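Local coordinates for protein hypothetical acetyltransferase (Deinococcus radiodurans, PDB 3S6F) that binds coenzyme A and probably transfers acetyl groups to an amine substrate, as expected of a GNAT-family N-acetyltransferase, at residues Pro37-Leu40 against Trp41-Asp45; Glu93-Arg96 against Arg97-Thr100; Val117-Tyr120 against Glu121-Leu125; Arg134-Asp137 against Asn138-Gly141. All coordinates share one frame; numbering follows the deposited sequence.

Interaction 1: residues Pro37-Leu40 against Trp41-Asp45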
loop_
_atom_site.group_PDB
_atom_site.type_symbol
_atom_site.label_atom_id
_atom_site.label_comp_id
_atom_site.label_asym_id
_atom_site.label_seq_id
_atom_site.Cartn_x
_atom_site.Cartn_y
_atom_site.Cartn_z
ATOM N N PRO A 37 -5.133 -5.675 -20.831
ATOM C CA PRO A 37 -4.247 -4.507 -21.024
ATOM C C PRO A 37 -4.965 -3.190 -20.786
ATOM O O PRO A 37 -4.368 -2.254 -20.274
ATOM C CB PRO A 37 -3.778 -4.693 -22.450
ATOM C CG PRO A 37 -3.815 -6.214 -22.645
ATOM C CD PRO A 37 -5.066 -6.637 -21.957
ATOM N N GLU A 38 -6.239 -3.129 -21.148
ATOM C CA GLU A 38 -7.046 -1.941 -20.885
ATOM C C GLU A 38 -7.168 -1.686 -19.384
ATOM O O GLU A 38 -7.038 -0.540 -18.914
ATOM C CB GLU A 38 -8.434 -2.090 -21.513
ATOM C CG GLU A 38 -8.441 -2.113 -23.051
ATOM C CD GLU A 38 -7.918 -3.422 -23.740
ATOM O OE1 GLU A 38 -7.825 -4.570 -23.152
ATOM O OE2 GLU A 38 -7.579 -3.287 -24.965
ATOM N N THR A 39 -7.386 -2.744 -18.599
ATOM C CA THR A 39 -7.435 -2.611 -17.165
ATOM C C THR A 39 -6.092 -2.215 -16.582
ATOM O O THR A 39 -6.022 -1.399 -15.661
ATOM C CB THR A 39 -8.030 -3.861 -16.502
ATOM O OG1 THR A 39 -9.369 -3.995 -17.007
ATOM C CG2 THR A 39 -8.048 -3.734 -14.977
ATOM N N LEU A 40 -5.004 -2.790 -17.084
ATOM C CA LEU A 40 -3.676 -2.386 -16.651
ATOM C C LEU A 40 -3.447 -0.888 -16.865
ATOM O O LEU A 40 -2.893 -0.212 -16.015
ATOM C CB LEU A 40 -2.595 -3.264 -17.295
ATOM C CG LEU A 40 -1.141 -2.917 -16.912
ATOM C CD1 LEU A 40 -0.912 -2.862 -15.411
ATOM C CD2 LEU A 40 -0.181 -3.917 -17.566
ATOM N N TRP A 41 -3.885 -0.380 -18.014
ATOM C CA TRP A 41 -3.765 1.046 -18.266
ATOM C C TRP A 41 -4.472 1.831 -17.154
ATOM O O TRP A 41 -3.936 2.790 -16.595
ATOM C CB TRP A 41 -4.359 1.360 -19.661
ATOM C CG TRP A 41 -3.978 2.686 -20.247
ATOM C CD1 TRP A 41 -3.048 2.887 -21.218
ATOM C CD2 TRP A 41 -4.486 3.974 -19.907
ATOM N NE1 TRP A 41 -2.934 4.202 -21.503
ATOM C CE2 TRP A 41 -3.809 4.910 -20.732
ATOM C CE3 TRP A 41 -5.442 4.448 -19.008
ATOM C CZ2 TRP A 41 -4.042 6.250 -20.668
ATOM C CZ3 TRP A 41 -5.667 5.814 -18.955
ATOM C CH2 TRP A 41 -4.934 6.690 -19.770
ATOM N N ARG A 42 -5.687 1.421 -16.794
ATOM C CA ARG A 42 -6.426 2.099 -15.711
ATOM C C ARG A 42 -5.734 1.960 -14.348
ATOM O O ARG A 42 -5.694 2.922 -13.566
ATOM C CB ARG A 42 -7.870 1.638 -15.644
ATOM C CG ARG A 42 -8.700 1.930 -16.883
ATOM C CD ARG A 42 -10.215 1.554 -16.665
ATOM N NE ARG A 42 -10.457 0.096 -16.412
ATOM C CZ ARG A 42 -10.910 -0.493 -15.297
ATOM N NH1 ARG A 42 -11.208 0.197 -14.197
ATOM N NH2 ARG A 42 -11.036 -1.827 -15.271
ATOM N N ILE A 43 -5.186 0.770 -14.076
ATOM C CA ILE A 43 -4.424 0.574 -12.839
ATOM C C ILE A 43 -3.265 1.562 -12.735
ATOM O O ILE A 43 -3.065 2.205 -11.712
ATOM C CB ILE A 43 -3.943 -0.917 -12.736
ATOM C CG1 ILE A 43 -5.126 -1.844 -12.480
ATOM C CG2 ILE A 43 -2.879 -1.067 -11.665
ATOM C CD1 ILE A 43 -4.823 -3.324 -12.692
ATOM N N LEU A 44 -2.537 1.683 -13.832
ATOM C CA LEU A 44 -1.433 2.625 -13.850
ATOM C C LEU A 44 -1.912 4.047 -13.670
ATOM O O LEU A 44 -1.308 4.847 -12.960
ATOM C CB LEU A 44 -0.605 2.438 -15.127
ATOM C CG LEU A 44 0.133 1.083 -15.221
ATOM C CD1 LEU A 44 0.551 0.844 -16.678
ATOM C CD2 LEU A 44 1.293 1.011 -14.287
ATOM N N ASP A 45 -3.019 4.405 -14.337
ATOM C CA ASP A 45 -3.570 5.748 -14.237
ATOM C C ASP A 45 -4.017 6.073 -12.815
ATOM O O ASP A 45 -4.015 7.253 -12.449
ATOM C CB ASP A 45 -4.726 5.861 -15.202
ATOM C CG ASP A 45 -5.203 7.287 -15.424
ATOM O OD1 ASP A 45 -4.381 8.207 -15.421
ATOM O OD2 ASP A 45 -6.398 7.426 -15.656
HETATM O O HOH W 1 -10.744 -1.839 -18.386
#
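Ile-43 N donates to Thr-39 O at 2.8 Å and Leu-44 N to Leu-40 O at 2.9 Å, the two shortest of four successive i to i+4 backbone bonds. The others, from Trp-41 N to Pro-37 O and from Arg-42 N to Glu-38 O, continue the same pattern. Outside the backbone, a water links Thr-39 to Arg-42 in the conformer described: it lies 2.9 Å from Thr-39 OG1 and accepts from Arg-42 NE at 2.8 Å. A bend at chi3 (-63°) folds the arginine back toward the threonine, so that NH2 comes alongside Thr-39 with the hydroxyl oxygen at the guanidinium edge, near its plane. Arg-42 NH1 donates to Ile-142 O.

Thr-39 CG2, on the other branch, meets Ile-43 CD1 at 4.0 Å. One step round the helix, Leu-40 stands out with CG anti to the backbone N (chi1 180°), and chi2 (53°) turns CD1 toward Leu-44, 4.1 Å from Leu-44 CG. Both leucines face Phe-63 of strand 60-68, and Leu-44 also Phe-50 and Leu-52, while Thr-39, Arg-42 and Ile-43 pack on Ile-71 of the second subunit. Trp-41 leads away to a loop, where NE1 is hydrogen-bonded to Val-19 O. The arrangement is that of an amphipathic alpha-helix, helix 37-46, laid with Leu-40 and Leu-44 against the central sheet of the GNAT fold.

Interaction 2: residues Glu93-Arg96 against Arg97-Thr100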
loop_
_atom_site.group_PDB
_atom_site.type_symbol
_atom_site.label_atom_id
_atom_site.label_comp_id
_atom_site.label_asym_id
_atom_site.label_seq_id
_atom_site.Cartn_x
_atom_site.Cartn_y
_atom_site.Cartn_z
ATOM N N GLU A 93 16.272 -2.147 -11.531
ATOM C CA GLU A 93 16.260 -0.773 -11.996
ATOM C C GLU A 93 14.874 -0.138 -11.834
ATOM O O GLU A 93 14.771 1.026 -11.425
ATOM C CB GLU A 93 16.750 -0.708 -13.438
ATOM C CG GLU A 93 16.839 0.707 -13.993
ATOM C CD GLU A 93 17.890 1.586 -13.386
ATOM O OE1 GLU A 93 18.836 1.043 -12.768
ATOM O OE2 GLU A 93 17.773 2.810 -13.505
ATOM N N LEU A 94 13.824 -0.887 -12.187
ATOM C CA LEU A 94 12.468 -0.405 -11.984
ATOM C C LEU A 94 12.218 -0.087 -10.519
ATOM O O LEU A 94 11.587 0.919 -10.184
ATOM C CB LEU A 94 11.474 -1.429 -12.514
ATOM C CG LEU A 94 11.341 -1.463 -14.040
ATOM C CD1 LEU A 94 10.589 -2.740 -14.469
ATOM C CD2 LEU A 94 10.668 -0.215 -14.580
HETATM N N MSE A 95 12.655 -0.981 -9.626
HETATM C CA MSE A 95 12.495 -0.729 -8.201
HETATM C C MSE A 95 13.234 0.538 -7.747
HETATM O O MSE A 95 12.681 1.373 -7.022
HETATM C CB MSE A 95 12.960 -1.941 -7.390
HETATM C CG MSE A 95 12.012 -3.098 -7.382
HETATM SE SE MSE A 95 10.328 -2.722 -6.491
HETATM C CE MSE A 95 11.073 -2.440 -4.685
ATOM N N ARG A 96 14.487 0.694 -8.173
ATOM C CA ARG A 96 15.198 1.909 -7.795
ATOM C C ARG A 96 14.457 3.152 -8.317
ATOM O O ARG A 96 14.322 4.160 -7.610
ATOM C CB ARG A 96 16.633 1.878 -8.341
ATOM C CG ARG A 96 17.582 0.927 -7.628
ATOM C CD ARG A 96 19.028 1.109 -8.079
ATOM N NE ARG A 96 19.227 0.629 -9.417
ATOM C CZ ARG A 96 19.534 -0.637 -9.717
ATOM N NH1 ARG A 96 19.741 -1.561 -8.764
ATOM N NH2 ARG A 96 19.650 -0.939 -10.997
ATOM N N ARG A 97 13.977 3.092 -9.560
ATOM C CA ARG A 97 13.287 4.238 -10.140
ATOM C C ARG A 97 11.970 4.538 -9.441
ATOM O O ARG A 97 11.646 5.705 -9.264
ATOM C CB ARG A 97 13.105 4.041 -11.635
ATOM C CG ARG A 97 14.429 4.218 -12.390
ATOM C CD ARG A 97 14.294 3.826 -13.838
ATOM N NE ARG A 97 15.525 4.063 -14.588
ATOM C CZ ARG A 97 15.776 5.161 -15.289
ATOM N NH1 ARG A 97 14.905 6.152 -15.388
ATOM N NH2 ARG A 97 16.930 5.223 -15.954
ATOM N N VAL A 98 11.205 3.526 -9.034
ATOM C CA VAL A 98 9.932 3.823 -8.365
ATOM C C VAL A 98 10.187 4.392 -6.963
ATOM O O VAL A 98 9.454 5.272 -6.508
ATOM C CB VAL A 98 8.968 2.622 -8.352
ATOM C CG1 VAL A 98 9.276 1.581 -7.277
ATOM C CG2 VAL A 98 7.524 3.127 -8.232
ATOM N N LEU A 99 11.265 3.930 -6.314
ATOM C CA LEU A 99 11.618 4.479 -5.012
ATOM C C LEU A 99 12.001 5.957 -5.153
ATOM O O LEU A 99 11.611 6.775 -4.319
ATOM C CB LEU A 99 12.714 3.639 -4.334
ATOM C CG LEU A 99 12.289 2.234 -3.926
ATOM C CD1 LEU A 99 13.513 1.397 -3.539
ATOM C CD2 LEU A 99 11.258 2.258 -2.822
ATOM N N THR A 100 12.678 6.315 -6.228
ATOM C CA THR A 100 12.983 7.720 -6.506
ATOM C C THR A 100 11.689 8.515 -6.700
ATOM O O THR A 100 11.527 9.631 -6.153
ATOM C CB THR A 100 13.899 7.856 -7.702
ATOM O OG1 THR A 100 15.156 7.232 -7.374
ATOM C CG2 THR A 100 14.089 9.323 -8.114
HETATM O O HOH W 2 18.954 3.169 -16.647
#
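Glu-93 holds two consecutive arginines with one carboxylate, each oxygen serving a different partner. OE2 takes the N-H of Arg-97 NE at 2.8 Å through its anti lone pair, in a salt bridge that is bent (N-H...O 139°), the oxygen lying tilted from the guanidinium plane. OE1 receives Arg-96 NH2 at 2.8 Å, much straighter and close to that guanidinium's plane, with a weak second bond from Arg-96 NE. A bend at chi2 (68°) turns the glutamate along the helix surface, where it meets the extended Arg-97 chain; the carboxylate and the Arg-97 guanidinium planes stand 62° apart. A water joins the same group, accepting from Arg-97 NH2 at 3.0 Å and donating weakly to Glu-93 OE2. Shared between two positive groups, the carboxylate would be expected to stay ionised.

Beneath this network run regular i to i+4 bonds, such as Val-98 N to Leu-94 O at 2.9 Å. The Met-95 selenium, in a selenomethionine, lies 4.5 Å from Val-98 CG1. Helix 90-102 forms the crossover of a beta-alpha-beta unit between strands 73-81 and 107-112: Leu-94, Met-95 and Val-98 face the sheet, and Arg-97 makes a cation-pi contact with Phe-12 of strand 11-13.

Interaction 3: residues Val117-Tyr120 against Glu121-Leu125. With COA (coenzyme A), chain B.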
loop_
_atom_site.group_PDB
_atom_site.type_symbol
_atom_site.label_atom_id
_atom_site.label_comp_id
_atom_site.label_asym_id
_atom_site.label_seq_id
_atom_site.Cartn_x
_atom_site.Cartn_y
_atom_site.Cartn_z
ATOM N N VAL A 117 12.349 -13.299 -2.105
ATOM C CA VAL A 117 12.937 -12.589 -0.998
ATOM C C VAL A 117 14.367 -12.092 -1.294
ATOM O O VAL A 117 14.695 -10.938 -1.028
ATOM C CB VAL A 117 12.818 -13.396 0.299
ATOM C CG1 VAL A 117 13.714 -12.779 1.375
ATOM C CG2 VAL A 117 11.365 -13.444 0.764
ATOM N N PRO A 118 15.257 -12.966 -1.855
ATOM C CA PRO A 118 16.609 -12.470 -2.085
ATOM C C PRO A 118 16.708 -11.298 -3.069
ATOM O O PRO A 118 17.527 -10.406 -2.878
ATOM C CB PRO A 118 17.377 -13.721 -2.593
ATOM C CG PRO A 118 16.602 -14.875 -2.070
ATOM C CD PRO A 118 15.154 -14.421 -2.040
ATOM N N PHE A 119 15.832 -11.262 -4.069
ATOM C CA PHE A 119 15.790 -10.144 -5.005
ATOM C C PHE A 119 15.595 -8.823 -4.237
ATOM O O PHE A 119 16.239 -7.823 -4.518
ATOM C CB PHE A 119 14.670 -10.388 -6.017
ATOM C CG PHE A 119 14.334 -9.182 -6.848
ATOM C CD1 PHE A 119 15.040 -8.900 -7.996
ATOM C CD2 PHE A 119 13.299 -8.338 -6.525
ATOM C CE1 PHE A 119 14.768 -7.769 -8.759
ATOM C CE2 PHE A 119 13.060 -7.223 -7.310
ATOM C CZ PHE A 119 13.734 -6.924 -8.406
ATOM N N TYR A 120 14.663 -8.843 -3.305
ATOM C CA TYR A 120 14.358 -7.651 -2.536
ATOM C C TYR A 120 15.411 -7.340 -1.469
ATOM O O TYR A 120 15.730 -6.178 -1.216
ATOM C CB TYR A 120 12.962 -7.738 -1.910
ATOM C CG TYR A 120 11.863 -7.716 -2.936
ATOM C CD1 TYR A 120 11.596 -6.551 -3.642
ATOM C CD2 TYR A 120 11.071 -8.824 -3.193
ATOM C CE1 TYR A 120 10.591 -6.488 -4.616
ATOM C CE2 TYR A 120 10.045 -8.761 -4.158
ATOM C CZ TYR A 120 9.817 -7.597 -4.853
ATOM O OH TYR A 120 8.792 -7.518 -5.774
ATOM N N GLU A 121 15.997 -8.374 -0.863
ATOM C CA GLU A 121 17.057 -8.141 0.120
ATOM C C GLU A 121 18.251 -7.467 -0.545
ATOM O O GLU A 121 18.880 -6.566 0.048
ATOM C CB GLU A 121 17.470 -9.431 0.810
ATOM C CG GLU A 121 16.375 -9.881 1.782
ATOM C CD GLU A 121 16.657 -11.157 2.538
ATOM O OE1 GLU A 121 17.349 -12.028 1.958
ATOM O OE2 GLU A 121 16.122 -11.294 3.678
ATOM N N ARG A 122 18.547 -7.841 -1.808
ATOM C CA ARG A 122 19.694 -7.207 -2.469
ATOM C C ARG A 122 19.465 -5.732 -2.779
ATOM O O ARG A 122 20.425 -4.962 -2.920
ATOM C CB ARG A 122 20.097 -7.986 -3.718
ATOM C CG ARG A 122 20.772 -9.310 -3.376
ATOM C CD ARG A 122 21.241 -10.100 -4.623
ATOM N NE ARG A 122 20.873 -11.524 -4.525
ATOM C CZ ARG A 122 19.944 -12.136 -5.256
ATOM N NH1 ARG A 122 19.257 -11.502 -6.207
ATOM N NH2 ARG A 122 19.726 -13.426 -5.058
ATOM N N LEU A 123 18.199 -5.311 -2.833
ATOM C CA LEU A 123 17.855 -3.899 -2.982
ATOM C C LEU A 123 17.856 -3.105 -1.644
ATOM O O LEU A 123 17.568 -1.889 -1.611
ATOM C CB LEU A 123 16.491 -3.763 -3.651
ATOM C CG LEU A 123 16.419 -4.211 -5.102
ATOM C CD1 LEU A 123 15.007 -4.447 -5.548
ATOM C CD2 LEU A 123 17.067 -3.139 -5.950
ATOM N N GLY A 124 18.128 -3.792 -0.545
ATOM C CA GLY A 124 18.170 -3.179 0.787
ATOM C C GLY A 124 16.916 -3.322 1.623
ATOM O O GLY A 124 16.859 -2.785 2.718
ATOM N N LEU A 125 15.919 -4.036 1.126
ATOM C CA LEU A 125 14.681 -4.194 1.887
ATOM C C LEU A 125 14.874 -5.245 2.972
ATOM O O LEU A 125 15.658 -6.185 2.805
ATOM C CB LEU A 125 13.482 -4.542 0.996
ATOM C CG LEU A 125 12.961 -3.389 0.118
ATOM C CD1 LEU A 125 13.869 -3.037 -1.045
ATOM C CD2 LEU A 125 11.547 -3.717 -0.397
HETATM N N1A COA B . 13.023 -17.335 -7.852
HETATM C C2A COA B . 14.350 -17.186 -7.509
HETATM N N3A COA B . 15.058 -16.046 -7.810
HETATM C C4A COA B . 14.420 -15.056 -8.484
HETATM C C5A COA B . 13.090 -15.194 -8.869
HETATM C C6A COA B . 12.372 -16.338 -8.525
HETATM N N6A COA B . 11.080 -16.492 -8.839
HETATM N N7A COA B . 12.741 -14.056 -9.525
HETATM C C8A COA B . 13.819 -13.244 -9.561
HETATM N N9A COA B . 14.868 -13.847 -8.925
HETATM C C1B COA B . 16.200 -13.292 -8.698
HETATM C C2B COA B . 17.292 -14.115 -9.370
HETATM O O2B COA B . 18.405 -14.008 -8.538
HETATM C C3B COA B . 17.591 -13.394 -10.675
HETATM O O3B COA B . 18.891 -13.632 -11.186
HETATM P P3B COA B . 19.126 -14.744 -12.346
HETATM O O7A COA B . 18.648 -16.055 -11.777
HETATM O O8A COA B . 18.307 -14.343 -13.547
HETATM O O9A COA B . 20.612 -14.715 -12.613
HETATM C C4B COA B . 17.374 -11.961 -10.218
HETATM O O4B COA B . 16.308 -12.015 -9.279
HETATM C C5B COA B . 17.026 -11.015 -11.352
HETATM O O5B COA B . 17.185 -9.682 -10.902
HETATM P P1A COA B . 17.007 -8.504 -11.992
HETATM O O1A COA B . 17.347 -7.250 -11.267
HETATM O O2A COA B . 17.723 -8.796 -13.278
HETATM O O3A COA B . 15.422 -8.527 -12.174
HETATM P P2A COA B . 14.555 -9.090 -13.403
HETATM O O4A COA B . 14.982 -10.470 -13.733
HETATM O O5A COA B . 14.577 -8.067 -14.483
HETATM O O6A COA B . 13.122 -9.046 -12.719
HETATM C CBP COA B . 11.410 -9.994 -11.346
HETATM C CCP COA B . 12.893 -9.682 -11.461
HETATM C CDP COA B . 10.605 -8.686 -11.470
HETATM C CEP COA B . 11.139 -10.617 -9.958
HETATM C CAP COA B . 11.084 -10.984 -12.478
HETATM O OAP COA B . 11.635 -12.260 -12.208
HETATM C C9P COA B . 9.591 -11.133 -12.649
HETATM O O9P COA B . 8.912 -10.286 -13.414
HETATM N N8P COA B . 8.954 -12.148 -12.082
HETATM C C7P COA B . 7.514 -12.333 -12.218
HETATM C C6P COA B . 6.676 -11.373 -11.361
HETATM C C5P COA B . 7.213 -11.312 -9.960
HETATM O O5P COA B . 7.474 -12.358 -9.360
HETATM N N4P COA B . 7.358 -10.082 -9.446
HETATM C C3P COA B . 7.622 -9.837 -8.048
HETATM C C2P COA B . 6.332 -9.323 -7.410
HETATM S S1P COA B . 5.040 -10.604 -7.267
#
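Tyr-120 and Glu-121 bury the most surface between the two segments, with Pro-118 next, and each makes a different kind of contact. The carbonyl of Tyr-120 closes the helix: O accepts Leu-125 N at 3.2 Å and, weakly, Leu-123 N. Gly-124, at positive phi (98°), reverses the chain in a Schellman motif, and the reversal brings Leu-125 back against the tyrosine, with CD2 4.3 Å from Tyr-120 CD1. The hydroxyl end of Tyr-120 reaches the cofactor, where OH lies 3.5 Å from C3P of coenzyme A, next to the carbon that bears the thiol.

The carboxylate end of Glu-121 lies against Val-117 CG1, with CD 3.6 Å away. Its backbone N donates to Val-117 O. Pro-118 supports Arg-122: the carbonyl oxygen sits over one face of the guanidinium, offset toward the rim, and CB is 3.4 Å from Arg-122 NH2. Arg-122 NH1, in the conformer described, approaches O2B of coenzyme A at 3.5 Å. Leu-123 CD1 makes an off-centre CH-pi contact with Phe-119, 4.3 Å from the ring centroid. With CG anti to the backbone N (chi1 168°), Phe-119 carries its ring out to the cofactor, CE1 lying 3.6 Å from O3A of the pyrophosphate.

Phe-119, Tyr-120 and Arg-122 belong to the coenzyme A pocket. Helix 117-122 rests on helix 90-102 through Ser-92 and Met-95, while Tyr-120 also packs on Leu-79 of strand 73-81 and on Leu-110 of strand 107-112; Met-131 of the second subunit lies against Tyr-120, Glu-121 and Leu-125.

Interaction 4: residues Arg134-Asp137 against Asn138-Gly141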
loop_
_atom_site.group_PDB
_atom_site.type_symbol
_atom_site.label_atom_id
_atom_site.label_comp_id
_atom_site.label_asym_id
_atom_site.label_seq_id
_atom_site.Cartn_x
_atom_site.Cartn_y
_atom_site.Cartn_z
ATOM N N ARG A 134 -6.789 -12.067 -0.543
ATOM C CA ARG A 134 -6.910 -12.188 -1.982
ATOM C C ARG A 134 -8.337 -12.501 -2.336
ATOM O O ARG A 134 -8.849 -13.553 -1.949
ATOM C CB ARG A 134 -5.954 -13.239 -2.579
ATOM C CG ARG A 134 -4.500 -12.936 -2.420
ATOM C CD ARG A 134 -4.003 -11.740 -3.246
ATOM N NE ARG A 134 -2.615 -11.333 -3.013
ATOM C CZ ARG A 134 -2.211 -10.331 -2.243
ATOM N NH1 ARG A 134 -3.043 -9.670 -1.492
ATOM N NH2 ARG A 134 -0.921 -10.035 -2.167
ATOM N N ARG A 135 -8.988 -11.619 -3.053
ATOM C CA ARG A 135 -10.341 -11.792 -3.500
ATOM C C ARG A 135 -10.310 -12.237 -4.943
ATOM O O ARG A 135 -10.349 -11.430 -5.888
ATOM C CB ARG A 135 -11.126 -10.497 -3.393
ATOM C CG ARG A 135 -11.502 -10.062 -1.955
ATOM C CD ARG A 135 -10.326 -9.723 -1.056
ATOM N NE ARG A 135 -10.820 -9.095 0.165
ATOM C CZ ARG A 135 -11.136 -7.822 0.306
ATOM N NH1 ARG A 135 -10.931 -6.954 -0.669
ATOM N NH2 ARG A 135 -11.702 -7.407 1.427
ATOM N N TYR A 136 -10.141 -13.539 -5.120
ATOM C CA TYR A 136 -9.826 -14.095 -6.408
ATOM C C TYR A 136 -10.930 -13.852 -7.437
ATOM O O TYR A 136 -10.632 -13.802 -8.630
ATOM C CB TYR A 136 -9.523 -15.602 -6.280
ATOM C CG TYR A 136 -8.226 -15.888 -5.585
ATOM C CD1 TYR A 136 -7.005 -15.710 -6.225
ATOM C CD2 TYR A 136 -8.211 -16.333 -4.263
ATOM C CE1 TYR A 136 -5.792 -15.967 -5.534
ATOM C CE2 TYR A 136 -7.026 -16.581 -3.599
ATOM C CZ TYR A 136 -5.840 -16.417 -4.236
ATOM O OH TYR A 136 -4.646 -16.649 -3.578
ATOM N N ASP A 137 -12.185 -13.667 -7.002
ATOM C CA ASP A 137 -13.259 -13.356 -7.956
ATOM C C ASP A 137 -12.971 -12.080 -8.732
ATOM O O ASP A 137 -13.455 -11.929 -9.856
ATOM C CB ASP A 137 -14.623 -13.163 -7.280
ATOM C CG ASP A 137 -15.189 -14.373 -6.590
ATOM O OD1 ASP A 137 -14.657 -15.479 -6.757
ATOM O OD2 ASP A 137 -16.220 -14.168 -5.901
ATOM N N ASN A 138 -12.187 -11.176 -8.138
ATOM C CA ASN A 138 -11.881 -9.878 -8.746
ATOM C C ASN A 138 -10.452 -9.718 -9.170
ATOM O O ASN A 138 -9.933 -8.599 -9.341
ATOM C CB ASN A 138 -12.305 -8.789 -7.789
ATOM C CG ASN A 138 -13.806 -8.816 -7.584
ATOM O OD1 ASN A 138 -14.573 -9.116 -8.526
ATOM N ND2 ASN A 138 -14.218 -8.600 -6.396
ATOM N N GLN A 139 -9.800 -10.837 -9.475
ATOM C CA GLN A 139 -8.445 -10.833 -9.958
ATOM C C GLN A 139 -8.217 -10.017 -11.239
ATOM O O GLN A 139 -7.109 -9.527 -11.453
ATOM C CB GLN A 139 -7.952 -12.276 -10.089
ATOM C CG GLN A 139 -6.452 -12.408 -10.387
ATOM C CD GLN A 139 -6.067 -13.884 -10.421
ATOM O OE1 GLN A 139 -6.148 -14.523 -11.434
ATOM N NE2 GLN A 139 -5.702 -14.465 -9.244
ATOM N N ALA A 140 -9.241 -9.887 -12.084
ATOM C CA ALA A 140 -9.111 -9.131 -13.316
ATOM C C ALA A 140 -9.389 -7.642 -13.143
ATOM O O ALA A 140 -9.319 -6.877 -14.117
ATOM C CB ALA A 140 -9.997 -9.744 -14.428
ATOM N N GLY A 141 -9.661 -7.216 -11.915
ATOM C CA GLY A 141 -9.864 -5.803 -11.589
ATOM C C GLY A 141 -11.305 -5.424 -11.470
ATOM O O GLY A 141 -12.161 -5.989 -12.140
HETATM O O HOH W 3 -12.109 -10.823 -12.060
#
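Two backbone hydrogen bonds join Arg-135 and Tyr-136 to the residues three positions on: Asn-138 N donates to Arg-135 O at 2.9 Å, and Gln-139 N to Tyr-136 O at 3.2 Å. A water adds a bridge, donating to Asp-137 O at 2.8 Å and accepting from Ala-140 N at 3.0 Å.

These i to i+3 bonds belong to a short 3-10 turn that follows strand 126-134, and a type I beta turn from Asn-138 to Gly-141 continues directly from it, closed by Gly-141 N on Asn-138 O at 2.9 Å.

Among the side chains, the amide of Gln-139 comes to the edge of the Tyr-136 ring, near its plane, with NE2 3.5 Å from CD1. Ring and amide planes are 79° apart, nearly perpendicular. One face of the same ring is covered by Arg-134 CB, 3.5 Å above the plane of Tyr-136 and offset toward the rim. Gln-139 reaches the ring with an extended chain, CG anti to the backbone N (chi1 -171°); its OE1 is hydrogen-bonded to Asn-33 N, and NE2 weakly to Tyr-106 OH of the second subunit. Other polar ends also cross the dimer interface: Asn-138 ND2 binds Asp-104 O of the second subunit, and Arg-135 NH1 binds Leu-105 O of the same neighbouring chain.

In the fold
All four contacts are local, yet they differ with place. Interactions 1, 2 and 3 lie on helices and are partly buried, whereas interaction 4 is a surface turn beyond the last strand. Interactions 1 and 2 lie on opposite sides of the chain's centre, with centres about 20 Å apart. Interactions 2 and 3 touch, Met-95 CB lying 3.7 Å from Leu-123 CD1, and their helices together flank the coenzyme A. Interaction 4 meets interaction 1 through Ala-140 O and Thr-39 CG2. A carboxylate-arginine network marks interaction 2 and aromatic packing interaction 3, while interaction 1 relies on leucines and a water, and interaction 4 on backbone and amide bonds.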